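Local coordinates for protein mercuric reductase (Metallosphaera sedula, PDB 4YWO) that probably reduces mercuric ion to elemental mercury with electrons from NADPH, using FAD as its cofactor and working as a homodimer, at residues I174-V179 with V256-I261; A278-N283 with L294-P299; G366-R371 with V394-R399; S377-E382 with H435-I440. All blocks are in the same frame, centred on the assembly; numbering follows the deposited sequence.

Contact 1 (I174-V179 with V256-I261); sequences IDSLAV and VEADEI
The carboxylate of E260 has the backbone N-H of I261 above its plane, bonding OE2 at 2.9 Å, while K247 and R172 form salt bridges to OE2 and OE1. D259 OD2 takes D175 N at 2.8 Å on its anti lone pair, the one away from OD1. D175 itself brings like charge close, its carboxylate turned 54° against that of D259. These groups sit at the beginning of strand 176-180 in a parallel four-stranded Rossmann-type sheet, probably that of the NADPH domain, where the chain leaves a three-stranded antiparallel sheet through A258 and D259 to become an outermost strand, 260-263. S176 OG, held between its own N and carbonyl carbon (chi1 57°), reaches across to accept D259 N at 2.8 Å; the bonds from D259 N and E260 N to S176 O are weak. One step on, true parallel pairing sets in, with A178 N donating to E260 O at 3.0 Å in a nearly straight bond (172°). L177 goes to the opposite face from A178 and packs against Y193 of helix 184-194. On the other face A178 CB touches V256 CG1 and I261 CG1. The methyl A178 CB lies 4.1 Å from A258 CB.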
loop_
_atom_site.group_PDB
_atom_site.type_symbol
_atom_site.label_atom_id
_atom_site.label_comp_id
_atom_site.label_asym_id
_atom_site.label_seq_id
_atom_site.Cartn_x
_atom_site.Cartn_y
_atom_site.Cartn_z
ATOM N N ILE A 174 8.673 -25.765 21.036
ATOM C CA ILE A 174 7.527 -26.019 21.893
ATOM C C ILE A 174 6.323 -26.451 21.133
ATOM O O ILE A 174 6.213 -26.170 19.902
ATOM C CB ILE A 174 7.189 -24.766 22.788
ATOM C CG1 ILE A 174 6.666 -23.625 21.929
ATOM C CG2 ILE A 174 8.403 -24.266 23.565
ATOM C CD1 ILE A 174 6.255 -22.371 22.663
ATOM N N ASP A 175 5.412 -27.140 21.801
ATOM C CA ASP A 175 4.122 -27.533 21.217
ATOM C C ASP A 175 2.914 -26.699 21.544
ATOM O O ASP A 175 1.887 -26.819 20.870
ATOM C CB ASP A 175 3.725 -28.960 21.617
ATOM C CG ASP A 175 4.792 -29.989 21.212
ATOM O OD1 ASP A 175 5.509 -29.799 20.184
ATOM O OD2 ASP A 175 4.908 -30.995 21.936
ATOM N N SER A 176 2.960 -25.937 22.641
ATOM C CA SER A 176 1.831 -25.194 23.151
ATOM C C SER A 176 2.369 -23.955 23.812
ATOM O O SER A 176 3.436 -23.948 24.387
ATOM C CB SER A 176 0.904 -26.019 24.039
ATOM O OG SER A 176 1.716 -26.529 25.112
ATOM N N LEU A 177 1.590 -22.860 23.757
ATOM C CA LEU A 177 1.921 -21.547 24.229
ATOM C C LEU A 177 0.713 -20.854 24.819
ATOM O O LEU A 177 -0.337 -20.801 24.193
ATOM C CB LEU A 177 2.543 -20.674 23.108
ATOM C CG LEU A 177 2.987 -19.299 23.496
ATOM C CD1 LEU A 177 4.216 -19.333 24.399
ATOM C CD2 LEU A 177 3.339 -18.478 22.261
ATOM N N ALA A 178 0.832 -20.379 26.053
ATOM C CA ALA A 178 -0.165 -19.503 26.644
ATOM C C ALA A 178 0.333 -18.080 26.613
ATOM O O ALA A 178 1.359 -17.732 27.166
ATOM C CB ALA A 178 -0.552 -19.931 28.058
ATOM N N VAL A 179 -0.435 -17.219 25.905
ATOM C CA VAL A 179 -0.102 -15.771 25.749
ATOM C C VAL A 179 -0.929 -14.947 26.702
ATOM O O VAL A 179 -2.154 -15.036 26.654
ATOM C CB VAL A 179 -0.353 -15.293 24.263
ATOM C CG1 VAL A 179 -0.084 -13.813 24.172
ATOM C CG2 VAL A 179 0.436 -16.133 23.324
ATOM N N VAL A 256 -5.190 -23.497 32.205
ATOM C CA VAL A 256 -4.673 -23.612 30.877
ATOM C C VAL A 256 -3.246 -24.126 30.995
ATOM O O VAL A 256 -2.417 -23.490 31.570
ATOM C CB VAL A 256 -4.731 -22.197 30.217
ATOM C CG1 VAL A 256 -4.086 -22.278 28.857
ATOM C CG2 VAL A 256 -6.192 -21.710 30.187
ATOM N N GLU A 257 -2.943 -25.266 30.420
ATOM C CA GLU A 257 -1.630 -25.823 30.553
ATOM C C GLU A 257 -0.910 -25.666 29.245
ATOM O O GLU A 257 -1.505 -25.889 28.223
ATOM C CB GLU A 257 -1.676 -27.302 30.931
ATOM C CG GLU A 257 -0.278 -27.820 31.326
ATOM C CD GLU A 257 -0.307 -29.155 32.123
ATOM O OE1 GLU A 257 -1.431 -29.672 32.357
ATOM O OE2 GLU A 257 0.785 -29.674 32.495
ATOM N N ALA A 258 0.355 -25.318 29.257
ATOM C CA ALA A 258 1.105 -25.133 28.047
ATOM C C ALA A 258 2.536 -25.365 28.310
ATOM O O ALA A 258 2.988 -25.227 29.474
ATOM C CB ALA A 258 0.906 -23.677 27.546
ATOM N N ASP A 259 3.309 -25.593 27.280
ATOM C CA ASP A 259 4.741 -25.738 27.400
ATOM C C ASP A 259 5.458 -24.476 27.864
ATOM O O ASP A 259 6.481 -24.532 28.533
ATOM C CB ASP A 259 5.424 -26.183 26.090
ATOM C CG ASP A 259 5.070 -27.557 25.672
ATOM O OD1 ASP A 259 4.618 -28.315 26.582
ATOM O OD2 ASP A 259 5.183 -27.888 24.439
ATOM N N GLU A 260 4.930 -23.286 27.437
ATOM C CA GLU A 260 5.559 -22.090 27.734
ATOM C C GLU A 260 4.466 -21.009 27.885
ATOM O O GLU A 260 3.350 -21.191 27.414
ATOM C CB GLU A 260 6.514 -21.760 26.585
ATOM C CG GLU A 260 7.510 -20.639 26.861
ATOM C CD GLU A 260 8.174 -20.805 28.229
ATOM O OE1 GLU A 260 9.190 -21.539 28.302
ATOM O OE2 GLU A 260 7.677 -20.219 29.225
ATOM N N ILE A 261 4.839 -19.947 28.573
ATOM C CA ILE A 261 4.059 -18.752 28.806
ATOM C C ILE A 261 4.780 -17.551 28.167
ATOM O O ILE A 261 5.977 -17.374 28.321
ATOM C CB ILE A 261 3.822 -18.493 30.289
ATOM C CG1 ILE A 261 2.935 -19.597 30.876
ATOM C CG2 ILE A 261 3.138 -17.182 30.505
ATOM C CD1 ILE A 261 3.113 -19.538 32.431
#

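Contact 2 (A278-N283 with L294-P299); sequences AGVRLN and LRTDNP
Three bonds grip the oxygen of a water wedged between the two loop segments: it accepts R281 N and D297 N, both at 3.0 Å, and donates to D297 OD2 at 2.6 Å. The water therefore ties one backbone to the other and helps set the rotation of the D297 carboxylate. R281 bends at chi3 (45°), which brings its guanidinium round to that same carboxylate, and NH1 lies 3.2 Å from D297 OD1 in a salt bridge whose hydrogen bonds are weak; the two planes stand 41° apart. At the other end N298 extends its side chain anti to the backbone N, and ND2 reaches A278 O at 2.9 Å, in the plane of that carbonyl. A second acceptor for ND2 is P125 O, while N298 OD1 takes H300 N in an Asx turn. Between these polar ends V280 CG2 rests against T296 OG1 at 3.7 Å and CG1 against its methyl; T296 OG1 is itself bonded to I301 O. The loop folds on itself just before strand 301-303, an outermost strand of the five-stranded parallel sheet. The direct R281-D297 bonds being bent, the water adds a second path, and water and arginine together should favour a charged D297.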
loop_
_atom_site.group_PDB
_atom_site.type_symbol
_atom_site.label_atom_id
_atom_site.label_comp_id
_atom_site.label_asym_id
_atom_site.label_seq_id
_atom_site.Cartn_x
_atom_site.Cartn_y
_atom_site.Cartn_z
ATOM N N ALA A 278 17.194 15.730 38.877
ATOM C CA ALA A 278 17.276 16.648 37.762
ATOM C C ALA A 278 15.982 17.507 37.678
ATOM O O ALA A 278 15.871 18.280 36.723
ATOM C CB ALA A 278 17.463 15.865 36.472
ATOM N N GLY A 279 15.014 17.301 38.552
ATOM C CA GLY A 279 13.774 18.041 38.547
ATOM C C GLY A 279 12.784 17.550 37.458
ATOM O O GLY A 279 11.993 18.306 36.970
ATOM N N VAL A 280 12.931 16.293 37.053
ATOM C CA VAL A 280 12.048 15.712 36.013
ATOM C C VAL A 280 11.030 14.853 36.729
ATOM O O VAL A 280 11.361 14.128 37.664
ATOM C CB VAL A 280 12.899 14.889 35.039
ATOM C CG1 VAL A 280 12.009 14.125 34.043
ATOM C CG2 VAL A 280 13.889 15.763 34.309
ATOM N N ARG A 281 9.784 14.939 36.289
ATOM C CA ARG A 281 8.668 14.238 36.881
ATOM C C ARG A 281 8.069 13.171 35.963
ATOM O O ARG A 281 8.399 13.126 34.761
ATOM C CB ARG A 281 7.561 15.246 37.224
ATOM C CG ARG A 281 8.036 16.304 38.259
ATOM C CD ARG A 281 7.128 17.518 38.375
ATOM N NE ARG A 281 5.739 17.104 38.438
ATOM C CZ ARG A 281 4.711 17.725 37.837
ATOM N NH1 ARG A 281 4.896 18.830 37.091
ATOM N NH2 ARG A 281 3.481 17.211 37.956
ATOM N N LEU A 282 7.227 12.336 36.519
ATOM C CA LEU A 282 6.564 11.283 35.773
ATOM C C LEU A 282 5.125 11.658 35.503
ATOM O O LEU A 282 4.560 12.467 36.233
ATOM C CB LEU A 282 6.577 9.987 36.519
ATOM C CG LEU A 282 7.941 9.404 36.829
ATOM C CD1 LEU A 282 7.848 8.077 37.522
ATOM C CD2 LEU A 282 8.821 9.263 35.561
ATOM N N ASN A 283 4.578 11.183 34.393
ATOM C CA ASN A 283 3.156 11.409 34.075
ATOM C C ASN A 283 2.343 10.315 34.649
ATOM O O ASN A 283 2.829 9.362 35.258
ATOM C CB ASN A 283 2.929 11.552 32.558
ATOM C CG ASN A 283 3.387 10.334 31.777
ATOM O OD1 ASN A 283 3.238 9.207 32.213
ATOM N ND2 ASN A 283 3.990 10.593 30.631
ATOM N N LEU A 294 8.046 18.524 23.932
ATOM C CA LEU A 294 8.825 17.361 24.426
ATOM C C LEU A 294 9.738 17.797 25.572
ATOM O O LEU A 294 10.744 17.124 25.907
ATOM C CB LEU A 294 9.655 16.731 23.308
ATOM C CG LEU A 294 8.728 16.206 22.175
ATOM C CD1 LEU A 294 9.478 15.576 21.027
ATOM C CD2 LEU A 294 7.706 15.233 22.751
ATOM N N ARG A 295 9.462 18.966 26.092
ATOM C CA ARG A 295 10.279 19.542 27.201
ATOM C C ARG A 295 9.778 19.110 28.534
ATOM O O ARG A 295 8.563 19.127 28.850
ATOM C CB ARG A 295 10.227 21.090 27.064
ATOM C CG ARG A 295 11.270 21.852 27.876
ATOM C CD ARG A 295 11.063 23.403 27.663
ATOM N NE ARG A 295 11.221 23.739 26.223
ATOM C CZ ARG A 295 10.215 24.018 25.323
ATOM N NH1 ARG A 295 8.940 24.011 25.675
ATOM N NH2 ARG A 295 10.499 24.284 24.071
ATOM N N THR A 296 10.676 18.689 29.448
ATOM C CA THR A 296 10.266 18.255 30.767
ATOM C C THR A 296 10.061 19.511 31.687
ATOM O O THR A 296 10.281 20.617 31.252
ATOM C CB THR A 296 11.373 17.365 31.481
ATOM O OG1 THR A 296 12.573 18.113 31.780
ATOM C CG2 THR A 296 11.731 16.125 30.638
ATOM N N ASP A 297 9.823 19.254 32.949
ATOM C CA ASP A 297 9.825 20.362 34.003
ATOM C C ASP A 297 11.160 21.055 34.196
ATOM O O ASP A 297 11.182 22.239 34.600
ATOM C CB ASP A 297 9.263 19.830 35.317
ATOM C CG ASP A 297 7.787 19.488 35.184
ATOM O OD1 ASP A 297 6.983 20.430 35.227
ATOM O OD2 ASP A 297 7.392 18.334 35.022
ATOM N N ASN A 298 12.281 20.411 33.827
ATOM C CA ASN A 298 13.554 21.051 33.719
ATOM C C ASN A 298 13.689 21.541 32.357
ATOM O O ASN A 298 13.717 20.760 31.407
ATOM C CB ASN A 298 14.660 20.063 34.052
ATOM C CG ASN A 298 16.027 20.609 33.895
ATOM O OD1 ASN A 298 16.347 21.539 33.139
ATOM N ND2 ASN A 298 16.956 19.958 34.611
ATOM N N PRO A 299 13.716 22.870 32.137
ATOM C CA PRO A 299 13.674 23.372 30.747
ATOM C C PRO A 299 14.876 23.090 29.886
ATOM O O PRO A 299 14.838 23.327 28.675
ATOM C CB PRO A 299 13.485 24.942 30.942
ATOM C CG PRO A 299 14.231 25.153 32.239
ATOM C CD PRO A 299 13.928 23.990 33.118
HETATM O O HOH W 1 8.971 16.595 33.904
#

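Contact 3 (G366-R371 with V394-R399)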
loop_
_atom_site.group_PDB
_atom_site.type_symbol
_atom_site.label_atom_id
_atom_site.label_comp_id
_atom_site.label_asym_id
_atom_site.label_seq_id
_atom_site.Cartn_x
_atom_site.Cartn_y
_atom_site.Cartn_z
ATOM N N GLY A 366 -18.166 19.450 17.672
ATOM C CA GLY A 366 -18.008 19.472 16.240
ATOM C C GLY A 366 -18.999 18.528 15.597
ATOM O O GLY A 366 -19.630 17.752 16.260
ATOM N N GLU A 367 -19.191 18.673 14.313
ATOM C CA GLU A 367 -20.129 17.852 13.574
ATOM C C GLU A 367 -19.358 16.576 13.115
ATOM O O GLU A 367 -18.452 16.708 12.289
ATOM C CB GLU A 367 -20.628 18.597 12.333
ATOM C CG GLU A 367 -21.544 19.804 12.619
ATOM C CD GLU A 367 -22.430 20.179 11.432
ATOM O OE1 GLU A 367 -23.259 21.116 11.564
ATOM O OE2 GLU A 367 -22.328 19.522 10.362
ATOM N N VAL A 368 -19.749 15.412 13.630
ATOM C CA VAL A 368 -18.988 14.154 13.311
ATOM C C VAL A 368 -19.790 13.293 12.373
ATOM O O VAL A 368 -20.974 13.116 12.590
ATOM C CB VAL A 368 -18.571 13.452 14.578
ATOM C CG1 VAL A 368 -17.940 12.058 14.315
ATOM C CG2 VAL A 368 -17.611 14.274 15.366
ATOM N N GLU A 369 -19.173 12.768 11.285
ATOM C CA GLU A 369 -19.753 11.718 10.497
ATOM C C GLU A 369 -18.781 10.517 10.436
ATOM O O GLU A 369 -17.560 10.701 10.543
ATOM C CB GLU A 369 -20.109 12.170 9.114
ATOM C CG GLU A 369 -21.083 13.356 9.024
ATOM C CD GLU A 369 -21.500 13.652 7.587
ATOM O OE1 GLU A 369 -21.064 14.709 7.042
ATOM O OE2 GLU A 369 -22.224 12.826 6.968
ATOM N N ALA A 370 -19.314 9.367 10.225
ATOM C CA ALA A 370 -18.475 8.176 10.063
ATOM C C ALA A 370 -19.113 7.218 9.094
ATOM O O ALA A 370 -20.376 7.106 9.042
ATOM C CB ALA A 370 -18.239 7.510 11.378
ATOM N N ARG A 371 -18.324 6.431 8.346
ATOM C CA ARG A 371 -18.849 5.417 7.472
ATOM C C ARG A 371 -17.918 4.225 7.564
ATOM O O ARG A 371 -16.671 4.361 7.744
ATOM C CB ARG A 371 -18.985 5.846 6.022
ATOM C CG ARG A 371 -19.880 7.018 5.695
ATOM C CD ARG A 371 -21.346 6.572 5.871
ATOM N NE ARG A 371 -22.271 7.691 5.558
ATOM C CZ ARG A 371 -22.596 8.668 6.363
ATOM N NH1 ARG A 371 -22.242 8.730 7.601
ATOM N NH2 ARG A 371 -23.437 9.622 5.936
ATOM N N VAL A 394 -13.678 8.586 9.620
ATOM C CA VAL A 394 -14.321 9.496 10.544
ATOM C C VAL A 394 -14.011 10.927 10.174
ATOM O O VAL A 394 -12.851 11.255 9.898
ATOM C CB VAL A 394 -13.835 9.263 11.968
ATOM C CG1 VAL A 394 -14.514 10.184 12.965
ATOM C CG2 VAL A 394 -13.895 7.807 12.431
ATOM N N THR A 395 -15.049 11.791 10.069
ATOM C CA THR A 395 -14.779 13.208 9.691
ATOM C C THR A 395 -15.284 14.088 10.819
ATOM O O THR A 395 -16.190 13.719 11.543
ATOM C CB THR A 395 -15.437 13.684 8.380
ATOM O OG1 THR A 395 -16.900 13.595 8.534
ATOM C CG2 THR A 395 -15.003 12.812 7.182
ATOM N N MET A 396 -14.653 15.265 11.003
ATOM C CA MET A 396 -15.082 16.227 12.052
ATOM C C MET A 396 -15.084 17.556 11.292
ATOM O O MET A 396 -14.081 17.956 10.705
ATOM C CB MET A 396 -14.091 16.177 13.201
ATOM C CG MET A 396 -13.950 17.496 13.986
ATOM S SD MET A 396 -15.411 17.436 14.989
ATOM C CE MET A 396 -14.534 16.546 16.316
ATOM N N ASN A 397 -16.257 18.193 11.243
ATOM C CA ASN A 397 -16.443 19.420 10.474
ATOM C C ASN A 397 -16.028 19.324 9.025
ATOM O O ASN A 397 -15.474 20.257 8.431
ATOM C CB ASN A 397 -15.792 20.574 11.246
ATOM C CG ASN A 397 -16.608 20.887 12.445
ATOM O OD1 ASN A 397 -17.818 20.719 12.351
ATOM N ND2 ASN A 397 -15.986 21.156 13.610
ATOM N N GLY A 398 -16.245 18.153 8.459
ATOM C CA GLY A 398 -16.032 17.856 7.100
ATOM C C GLY A 398 -14.576 17.485 6.755
ATOM O O GLY A 398 -14.314 17.193 5.642
ATOM N N ARG A 399 -13.730 17.457 7.749
ATOM C CA ARG A 399 -12.274 17.028 7.495
ATOM C C ARG A 399 -12.091 15.616 8.013
ATOM O O ARG A 399 -12.562 15.242 9.098
ATOM C CB ARG A 399 -11.299 17.962 8.118
ATOM C CG ARG A 399 -11.512 19.414 7.710
ATOM C CD ARG A 399 -10.363 20.259 8.230
ATOM N NE ARG A 399 -10.582 21.693 7.917
ATOM C CZ ARG A 399 -11.425 22.463 8.538
ATOM N NH1 ARG A 399 -12.122 22.028 9.599
ATOM N NH2 ARG A 399 -11.494 23.751 8.195
HETATM O O HOH W 2 -17.951 15.878 9.510
#
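In the antiparallel sheet of the dimerisation domain, strand 368-374 lies at the border and pairs with strand 390-396 right beside the hairpin that leads into strand 399-407. A type I' turn from M396 to R399 makes that hairpin, with N397 and G398 at its tip, both at positive phi. Within the ladder E369 and T395 form the hydrogen-bonded pair: T395 N gives a straight bond to E369 O at 2.8 Å, and E369 N returns one to T395 O. V368 with M396 and A370 with V394 are the non-hydrogen-bonded pairs flanking it. Past the strand, N397 N bonds E367 O at 2.8 Å, and the amide oxygen OD1 of N397 receives E367 N from 50° above its carbonyl plane at 3.1 Å. A water extends this network, joining E367 O, T395 OG1 and G398 N. On the side of V368, A370 and V394, which packs on helix 358-362, V368 CG1 meets V394 CG1 at 4.1 Å. The opposite face holds E369, paired to R371 and to R452, and E369 and T395 touch F451. M396 bends at chi2 and chi3 so that CE reaches V368 CG2, while its SD rests 3.5 Å from the CA of G366.

Contact 4 (S377-E382 with H435-I440). With FAD (flavin-adenine dinucleotide), chain B.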
loop_
_atom_site.group_PDB
_atom_site.type_symbol
_atom_site.label_atom_id
_atom_site.label_comp_id
_atom_site.label_asym_id
_atom_site.label_seq_id
_atom_site.Cartn_x
_atom_site.Cartn_y
_atom_site.Cartn_z
ATOM N N SER A 377 -16.621 -5.624 -0.497
ATOM C CA SER A 377 -17.060 -4.673 -1.564
ATOM C C SER A 377 -15.868 -4.144 -2.406
ATOM O O SER A 377 -16.126 -3.397 -3.376
ATOM C CB SER A 377 -17.684 -3.426 -1.008
ATOM O OG SER A 377 -18.998 -3.814 -0.461
ATOM N N VAL A 378 -14.638 -4.469 -2.052
ATOM C CA VAL A 378 -13.479 -3.904 -2.745
ATOM C C VAL A 378 -13.021 -4.865 -3.812
ATOM O O VAL A 378 -12.690 -6.039 -3.490
ATOM C CB VAL A 378 -12.380 -3.608 -1.673
ATOM C CG1 VAL A 378 -11.114 -3.063 -2.297
ATOM C CG2 VAL A 378 -12.907 -2.571 -0.684
ATOM N N ALA A 379 -12.986 -4.479 -5.104
ATOM C CA ALA A 379 -12.683 -5.445 -6.134
ATOM C C ALA A 379 -11.405 -6.184 -5.885
ATOM O O ALA A 379 -11.365 -7.372 -6.030
ATOM C CB ALA A 379 -12.554 -4.768 -7.511
ATOM N N LYS A 380 -10.327 -5.467 -5.517
ATOM C CA LYS A 380 -9.078 -6.169 -5.400
ATOM C C LYS A 380 -9.132 -7.248 -4.300
ATOM O O LYS A 380 -8.526 -8.284 -4.383
ATOM C CB LYS A 380 -7.903 -5.176 -5.121
ATOM C CG LYS A 380 -6.532 -5.844 -5.134
ATOM C CD LYS A 380 -6.287 -6.576 -6.474
ATOM C CE LYS A 380 -4.866 -6.949 -6.839
ATOM N NZ LYS A 380 -4.041 -5.736 -7.101
ATOM N N ALA A 381 -9.855 -6.959 -3.225
ATOM C CA ALA A 381 -9.989 -7.922 -2.101
ATOM C C ALA A 381 -10.710 -9.201 -2.582
ATOM O O ALA A 381 -10.303 -10.339 -2.235
ATOM C CB ALA A 381 -10.724 -7.303 -0.925
ATOM N N GLU A 382 -11.672 -9.069 -3.501
ATOM C CA GLU A 382 -12.285 -10.220 -4.137
ATOM C C GLU A 382 -11.319 -10.982 -5.034
ATOM O O GLU A 382 -11.205 -12.248 -4.994
ATOM C CB GLU A 382 -13.550 -9.716 -4.890
ATOM C CG GLU A 382 -14.561 -8.965 -4.022
ATOM C CD GLU A 382 -15.707 -8.191 -4.743
ATOM O OE1 GLU A 382 -16.219 -8.792 -5.712
ATOM O OE2 GLU A 382 -16.033 -6.996 -4.348
ATOM N N HIS A 435 -7.605 7.101 -8.046
ATOM C CA HIS A 435 -6.773 6.000 -7.514
ATOM C C HIS A 435 -6.436 5.007 -8.648
ATOM O O HIS A 435 -6.678 5.303 -9.834
ATOM C CB HIS A 435 -7.496 5.369 -6.314
ATOM C CG HIS A 435 -7.363 6.198 -5.077
ATOM N ND1 HIS A 435 -7.845 7.496 -5.021
ATOM C CD2 HIS A 435 -6.723 5.970 -3.907
ATOM C CE1 HIS A 435 -7.536 8.008 -3.841
ATOM N NE2 HIS A 435 -6.878 7.096 -3.135
ATOM N N MET A 436 -5.754 3.927 -8.331
ATOM C CA MET A 436 -5.477 2.874 -9.295
ATOM C C MET A 436 -6.445 1.740 -9.069
ATOM O O MET A 436 -6.610 1.241 -7.919
ATOM C CB MET A 436 -4.045 2.363 -9.185
ATOM C CG MET A 436 -3.738 1.347 -10.205
ATOM S SD MET A 436 -3.599 2.131 -11.890
ATOM C CE MET A 436 -3.798 0.830 -12.903
ATOM N N PHE A 437 -7.092 1.307 -10.145
ATOM C CA PHE A 437 -7.938 0.093 -10.072
ATOM C C PHE A 437 -7.190 -1.100 -10.615
ATOM O O PHE A 437 -6.498 -0.925 -11.684
ATOM C CB PHE A 437 -9.210 0.298 -10.945
ATOM C CG PHE A 437 -10.172 -0.829 -10.809
ATOM C CD1 PHE A 437 -11.059 -0.917 -9.749
ATOM C CD2 PHE A 437 -10.195 -1.729 -11.743
ATOM C CE1 PHE A 437 -11.944 -1.997 -9.686
ATOM C CE2 PHE A 437 -11.090 -2.810 -11.721
ATOM C CZ PHE A 437 -11.965 -2.933 -10.692
ATOM N N PRO A 438 -7.227 -2.306 -10.005
ATOM C CA PRO A 438 -7.896 -2.615 -8.719
ATOM C C PRO A 438 -6.770 -2.695 -7.680
ATOM O O PRO A 438 -5.807 -3.522 -7.821
ATOM C CB PRO A 438 -8.522 -3.965 -8.991
ATOM C CG PRO A 438 -7.615 -4.593 -10.027
ATOM C CD PRO A 438 -6.842 -3.509 -10.725
ATOM N N THR A 439 -6.891 -1.906 -6.631
ATOM C CA THR A 439 -5.986 -1.913 -5.466
ATOM C C THR A 439 -6.784 -1.978 -4.220
ATOM O O THR A 439 -7.947 -1.557 -4.181
ATOM C CB THR A 439 -5.031 -0.694 -5.431
ATOM O OG1 THR A 439 -5.759 0.572 -5.415
ATOM C CG2 THR A 439 -4.066 -0.747 -6.630
ATOM N N ILE A 440 -6.149 -2.416 -3.146
ATOM C CA ILE A 440 -6.808 -2.277 -1.796
ATOM C C ILE A 440 -6.952 -0.810 -1.403
ATOM O O ILE A 440 -7.960 -0.437 -0.831
ATOM C CB ILE A 440 -6.062 -3.122 -0.768
ATOM C CG1 ILE A 440 -6.034 -4.653 -1.153
ATOM C CG2 ILE A 440 -6.707 -2.923 0.645
ATOM C CD1 ILE A 440 -7.379 -5.294 -1.136
HETATM P PA FAD B . -15.148 0.271 -22.731
HETATM O O1A FAD B . -15.400 -0.318 -21.363
HETATM O O2A FAD B . -14.626 -0.607 -23.844
HETATM O O5B FAD B . -16.508 0.969 -23.237
HETATM C C5B FAD B . -17.029 0.685 -24.534
HETATM C C4B FAD B . -18.339 -0.079 -24.398
HETATM O O4B FAD B . -19.363 0.581 -25.147
HETATM C C3B FAD B . -18.210 -1.496 -24.933
HETATM O O3B FAD B . -18.488 -2.440 -23.896
HETATM C C2B FAD B . -19.233 -1.626 -26.043
HETATM O O2B FAD B . -20.174 -2.655 -25.723
HETATM C C1B FAD B . -19.940 -0.282 -26.131
HETATM N N9A FAD B . -19.747 0.298 -27.483
HETATM C C8A FAD B . -18.566 0.461 -28.107
HETATM N N7A FAD B . -18.733 1.020 -29.333
HETATM C C5A FAD B . -20.052 1.224 -29.508
HETATM C C6A FAD B . -20.914 1.780 -30.577
HETATM N N6A FAD B . -20.385 2.243 -31.735
HETATM N N1A FAD B . -22.248 1.811 -30.357
HETATM C C2A FAD B . -22.786 1.355 -29.211
HETATM N N3A FAD B . -22.064 0.838 -28.200
HETATM C C4A FAD B . -20.716 0.746 -28.285
HETATM N N1 FAD B . -6.997 -0.449 -16.502
HETATM C C2 FAD B . -6.674 -0.263 -15.198
HETATM O O2 FAD B . -6.883 0.855 -14.681
HETATM N N3 FAD B . -6.137 -1.235 -14.437
HETATM C C4 FAD B . -5.883 -2.458 -14.915
HETATM O O4 FAD B . -5.383 -3.340 -14.182
HETATM C C4X FAD B . -6.207 -2.744 -16.334
HETATM N N5 FAD B . -5.981 -3.954 -16.892
HETATM C C5X FAD B . -6.288 -4.184 -18.190
HETATM C C6 FAD B . -6.047 -5.436 -18.743
HETATM C C7 FAD B . -6.360 -5.682 -20.076
HETATM C C7M FAD B . -6.097 -7.039 -20.673
HETATM C C8 FAD B . -6.952 -4.605 -20.912
HETATM C C8M FAD B . -7.290 -4.873 -22.356
HETATM C C9 FAD B . -7.195 -3.351 -20.364
HETATM C C9A FAD B . -6.884 -3.106 -19.032
HETATM N N10 FAD B . -7.127 -1.839 -18.468
HETATM C C10 FAD B . -6.795 -1.634 -17.115
HETATM C "C1'" FAD B . -7.710 -0.760 -19.268
HETATM C "C2'" FAD B . -9.186 -0.610 -18.921
HETATM O "O2'" FAD B . -9.832 -1.884 -19.021
HETATM C "C3'" FAD B . -9.869 0.381 -19.856
HETATM O "O3'" FAD B . -9.129 1.606 -19.877
HETATM C "C4'" FAD B . -11.298 0.659 -19.406
HETATM O "O4'" FAD B . -12.089 -0.523 -19.567
HETATM C "C5'" FAD B . -11.914 1.795 -20.214
HETATM O "O5'" FAD B . -13.335 1.679 -20.192
HETATM P P FAD B . -14.236 2.470 -21.266
HETATM O O1P FAD B . -15.665 2.469 -20.775
HETATM O O2P FAD B . -13.551 3.776 -21.588
HETATM O O3P FAD B . -14.150 1.522 -22.564
HETATM O O HOH W 3 -10.086 -2.573 -5.802
#
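F437 O accepts N3 of the flavin at 2.8 Å, from an FAD otherwise held by the second subunit through groups such as D306 and E314. Beside that bond M436 CE lies 3.5 Å from the same N3, and P438 CD comes up to FAD O4. The F437-P438 peptide is cis, and the proline CB sits over the centre of the F437 ring. This corresponds to the family's C-terminal segment that completes the partner's active site; F437 probably takes the place of the histidine in glutathione reductase. Behind it is the first turn of helix 379-383: A379 CB meets F437 CE1 at 3.6 Å, and K380, bent at chi2 and chi4, curls over to give NZ to P438 O at 2.9 Å, in the carbonyl plane. A water joins K380 N to T439 O. I440 CD1 packs on A381, at 3.6 Å from its N. Farther out, T439 OG1 donates to M436 O at 2.7 Å and caps the start of helix 442-449; E442 takes T439 N, consistent with a capping box. E412 of the second subunit takes I440 N.

Contacts 3 and 4 belong to the same dimerisation domain and interlock along the chain: strand 368-374 runs on toward helix 379-383, which precedes strand 390-396. Their centres are about 25 Å apart, with nearest atoms about 11 Å. Only contact 4 touches an FAD, the one held by the partner subunit. Contacts 1 and 2 come earlier in sequence, within the nucleotide-binding part, yet lie far apart (centres about 42 Å). Neither touches the cofactor: the side chains of L177 and V280 are each about 12 Å from a bound FAD. Contacts 2 and 4, on opposite sides of the chain's centre, have the widest separation, about 48 Å between centres.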